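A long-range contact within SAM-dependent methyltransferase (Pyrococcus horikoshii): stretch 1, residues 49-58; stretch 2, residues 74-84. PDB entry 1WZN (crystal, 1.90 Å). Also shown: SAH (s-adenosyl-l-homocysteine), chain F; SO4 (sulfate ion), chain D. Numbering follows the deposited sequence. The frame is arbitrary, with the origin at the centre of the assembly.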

# COMPACT_ATOMS: atom_id res chain seq x y z
N ALA A 49 -14.22 -19.30 29.40
CA ALA A 49 -14.16 -17.90 28.96
C ALA A 49 -15.36 -17.70 28.05
O ALA A 49 -15.23 -17.24 26.91
CB ALA A 49 -12.85 -17.62 28.23
N CYS A 50 -16.54 -18.04 28.57
CA CYS A 50 -17.79 -17.98 27.82
C CYS A 50 -18.33 -16.61 27.43
O CYS A 50 -19.24 -16.53 26.61
CB CYS A 50 -18.89 -18.73 28.58
SG CYS A 50 -19.32 -17.98 30.15
N GLY A 51 -17.79 -15.54 28.02
CA GLY A 51 -18.25 -14.20 27.69
C GLY A 51 -19.76 -14.03 27.87
O GLY A 51 -20.31 -14.47 28.88
N THR A 52 -20.40 -13.39 26.90
CA THR A 52 -21.85 -13.18 26.92
C THR A 52 -22.61 -14.45 26.54
O THR A 52 -23.83 -14.43 26.37
CB THR A 52 -22.27 -12.06 25.96
OG1 THR A 52 -21.98 -12.46 24.62
CG2 THR A 52 -21.54 -10.76 26.30
N GLY A 53 -21.87 -15.54 26.38
CA GLY A 53 -22.48 -16.82 26.07
C GLY A 53 -23.06 -17.05 24.69
O GLY A 53 -23.97 -17.87 24.54
N ILE A 54 -22.52 -16.36 23.69
CA ILE A 54 -23.01 -16.51 22.32
C ILE A 54 -23.06 -17.98 21.90
O ILE A 54 -24.14 -18.49 21.58
CB ILE A 54 -22.14 -15.65 21.35
CG1 ILE A 54 -22.45 -14.17 21.59
CG2 ILE A 54 -22.44 -16.02 19.90
CD1 ILE A 54 -21.51 -13.20 20.91
N PRO A 55 -21.92 -18.69 21.88
CA PRO A 55 -22.04 -20.10 21.49
C PRO A 55 -22.61 -20.97 22.62
O PRO A 55 -23.17 -22.04 22.36
CB PRO A 55 -20.60 -20.48 21.12
CG PRO A 55 -19.78 -19.60 22.03
CD PRO A 55 -20.51 -18.28 21.97
N THR A 56 -22.47 -20.51 23.85
CA THR A 56 -22.96 -21.22 25.04
C THR A 56 -24.47 -21.46 24.93
O THR A 56 -24.95 -22.58 25.12
CB THR A 56 -22.69 -20.39 26.32
OG1 THR A 56 -21.38 -19.81 26.25
CG2 THR A 56 -22.78 -21.28 27.56
N LEU A 57 -25.22 -20.40 24.65
CA LEU A 57 -26.67 -20.50 24.51
C LEU A 57 -27.07 -21.34 23.30
O LEU A 57 -28.06 -22.08 23.35
CB LEU A 57 -27.29 -19.10 24.43
CG LEU A 57 -27.62 -18.45 25.79
CD1 LEU A 57 -26.34 -18.16 26.56
CD2 LEU A 57 -28.40 -17.16 25.56
N GLU A 58 -26.31 -21.24 22.21
CA GLU A 58 -26.62 -22.02 21.02
C GLU A 58 -26.50 -23.51 21.34
O GLU A 58 -27.35 -24.32 20.94
CB GLU A 58 -25.68 -21.62 19.87
CG GLU A 58 -25.91 -22.36 18.56
CD GLU A 58 -27.34 -22.26 18.04
OE1 GLU A 58 -27.98 -21.21 18.23
OE2 GLU A 58 -27.80 -23.23 17.41
N GLU A 74 -19.29 -8.90 34.58
CA GLU A 74 -20.00 -8.01 33.66
C GLU A 74 -20.44 -8.76 32.40
O GLU A 74 -21.50 -8.47 31.82
CB GLU A 74 -19.13 -6.81 33.28
CG GLU A 74 -18.76 -5.91 34.46
CD GLU A 74 -17.42 -6.26 35.08
OE1 GLU A 74 -17.06 -7.46 35.11
OE2 GLU A 74 -16.73 -5.34 35.55
N MET A 75 -19.63 -9.72 31.96
CA MET A 75 -19.97 -10.51 30.77
C MET A 75 -21.04 -11.54 31.14
O MET A 75 -22.01 -11.73 30.40
CB MET A 75 -18.73 -11.23 30.22
CG MET A 75 -17.65 -10.29 29.69
SD MET A 75 -18.16 -9.42 28.19
CE MET A 75 -17.96 -10.69 26.99
N LEU A 76 -20.85 -12.22 32.27
CA LEU A 76 -21.81 -13.22 32.73
C LEU A 76 -23.20 -12.61 32.94
O LEU A 76 -24.22 -13.28 32.74
CB LEU A 76 -21.33 -13.85 34.04
CG LEU A 76 -19.99 -14.61 34.02
CD1 LEU A 76 -19.65 -15.11 35.41
CD2 LEU A 76 -20.09 -15.77 33.04
N ARG A 77 -23.23 -11.35 33.35
CA ARG A 77 -24.51 -10.67 33.58
C ARG A 77 -25.33 -10.71 32.30
O ARG A 77 -26.54 -10.98 32.33
CB ARG A 77 -24.27 -9.22 34.01
CG ARG A 77 -25.55 -8.46 34.29
CD ARG A 77 -25.26 -7.04 34.78
NE ARG A 77 -26.50 -6.33 35.06
CZ ARG A 77 -26.56 -5.09 35.54
NH1 ARG A 77 -25.45 -4.42 35.81
NH2 ARG A 77 -27.74 -4.52 35.76
N VAL A 78 -24.67 -10.45 31.17
CA VAL A 78 -25.32 -10.46 29.86
C VAL A 78 -25.74 -11.88 29.49
O VAL A 78 -26.85 -12.10 29.02
CB VAL A 78 -24.37 -9.92 28.76
CG1 VAL A 78 -25.07 -9.96 27.39
CG2 VAL A 78 -23.94 -8.50 29.10
N ALA A 79 -24.85 -12.83 29.70
CA ALA A 79 -25.15 -14.23 29.38
C ALA A 79 -26.38 -14.73 30.14
O ALA A 79 -27.27 -15.35 29.56
CB ALA A 79 -23.94 -15.11 29.70
N ARG A 80 -26.44 -14.45 31.44
CA ARG A 80 -27.57 -14.90 32.25
C ARG A 80 -28.88 -14.26 31.82
O ARG A 80 -29.93 -14.90 31.83
CB ARG A 80 -27.32 -14.61 33.74
CG ARG A 80 -26.17 -15.39 34.35
CD ARG A 80 -26.20 -15.29 35.86
NE ARG A 80 -25.06 -15.95 36.49
CZ ARG A 80 -23.97 -15.32 36.92
NH1 ARG A 80 -23.86 -14.01 36.78
NH2 ARG A 80 -23.00 -16.00 37.51
N ARG A 81 -28.81 -12.98 31.44
CA ARG A 81 -29.99 -12.26 31.00
C ARG A 81 -30.57 -12.92 29.75
O ARG A 81 -31.77 -13.16 29.66
CB ARG A 81 -29.62 -10.80 30.69
CG ARG A 81 -30.79 -9.93 30.23
CD ARG A 81 -30.30 -8.56 29.76
NE ARG A 81 -29.49 -7.90 30.79
CZ ARG A 81 -28.31 -7.35 30.55
NH1 ARG A 81 -27.79 -7.38 29.33
NH2 ARG A 81 -27.63 -6.78 31.54
N LYS A 82 -29.70 -13.21 28.78
CA LYS A 82 -30.13 -13.84 27.55
C LYS A 82 -30.64 -15.26 27.78
O LYS A 82 -31.62 -15.68 27.17
CB LYS A 82 -28.99 -13.85 26.52
CG LYS A 82 -28.61 -12.45 26.04
CD LYS A 82 -27.60 -12.49 24.89
CE LYS A 82 -26.31 -13.16 25.29
NZ LYS A 82 -25.30 -13.18 24.18
N ALA A 83 -29.97 -16.00 28.66
CA ALA A 83 -30.39 -17.38 28.95
C ALA A 83 -31.80 -17.36 29.56
O ALA A 83 -32.66 -18.15 29.18
CB ALA A 83 -29.40 -18.04 29.91
N LYS A 84 -32.01 -16.46 30.50
CA LYS A 84 -33.32 -16.34 31.15
C LYS A 84 -34.40 -15.99 30.12
O LYS A 84 -35.46 -16.61 30.09
CB LYS A 84 -33.25 -15.27 32.24
CG LYS A 84 -34.52 -15.14 33.07
CD LYS A 84 -34.36 -14.05 34.12
CE LYS A 84 -35.62 -13.90 34.97
NZ LYS A 84 -35.41 -12.92 36.08
N SAH F . -16.40 -17.33 24.22
CA SAH F . -17.10 -15.99 24.02
CB SAH F . -16.31 -14.76 24.39
CG SAH F . -15.01 -14.42 23.68
SD SAH F . -14.36 -12.90 24.52
C SAH F . -17.56 -15.95 22.50
O SAH F . -17.31 -16.92 21.75
OXT SAH F . -18.19 -14.89 22.13
C5' SAH F . -13.03 -13.48 25.50
C4' SAH F . -13.52 -13.85 26.98
O4' SAH F . -12.31 -14.26 27.62
C3' SAH F . -14.02 -12.70 27.83
O3' SAH F . -15.38 -12.92 28.21
C2' SAH F . -12.99 -12.66 29.03
O2' SAH F . -13.58 -12.22 30.24
C1' SAH F . -12.49 -14.09 29.06
N9 SAH F . -11.31 -14.33 29.67
C8 SAH F . -10.02 -13.87 29.45
N7 SAH F . -9.12 -14.33 30.25
C5 SAH F . -9.84 -15.21 31.11
C6 SAH F . -9.40 -16.04 32.20
N6 SAH F . -8.13 -16.10 32.62
N1 SAH F . -10.40 -16.77 32.81
C2 SAH F . -11.70 -16.73 32.42
N3 SAH F . -12.16 -15.95 31.37
C4 SAH F . -11.18 -15.22 30.77
S SO4 D . -30.01 -7.74 34.40
O1 SO4 D . -29.01 -8.53 35.13
O2 SO4 D . -30.61 -8.56 33.33
O3 SO4 D . -29.36 -6.55 33.80
O4 SO4 D . -31.07 -7.30 35.33

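The first stretch is a glycine-rich loop that turns into a helix at Ile54; the second, residues 74-84, is helical throughout. The two helices run in nearly the same direction, 26° apart, but their axes stay 10.3 Å from each other, so the closest backbone approach belongs to the loop: the CA atoms of Thr52 and Ala79 lie 4.2 Å apart. Ala79 CB points toward the loop and sits 3.8 Å from Gly51 O and 3.9 Å from Gly53 N, a close fit for a methyl group.

Within the loop, a type II' turn is closed by Gly53 N donating to Cys50 O (2.8 Å). Gly53 O then accepts from Leu57 N (2.8 Å), starting the helix from its N-cap. Gly51 and Gly53 both have positive phi, which favours glycine, and neither has space for a CB: at Gly51 it would clash with CB of SAH, at Gly53 with CD1 of Leu57.

Thr52 O is the main polar link. Lys82 NZ reaches it at 2.9 Å and Thr52 OG1 at 3.4 Å, both weak hydrogen bonds, and the CA of Ala79 adds a CA-H...O contact to Thr52 O at 3.3 Å. Lysine suits this place because its CB packs on Leu57 CD2 at 3.5 Å, and the chain is long enough to carry NZ on to Thr52. Lys82 NZ and Thr52 OG1 also have hydrogen-bonding partners elsewhere in the structure.

Most remaining contacts are apolar. The Thr52 methyl CG2 meets Met75 CE at 3.6 Å and Val78 CG1 at 3.8 Å, while Cys50 SG touches Leu76 CD2 at 3.7 Å. Gly51 O makes no hydrogen bond across the contact; Met75 O, 3.6 Å from Gly51 O, is satisfied within its own helix by Ala79 N (3.1 Å). Ala49 O accepts a hydrogen bond from SAH N (2.9 Å). Arg77 and Arg81, one helical turn apart, both donate to the sulfate.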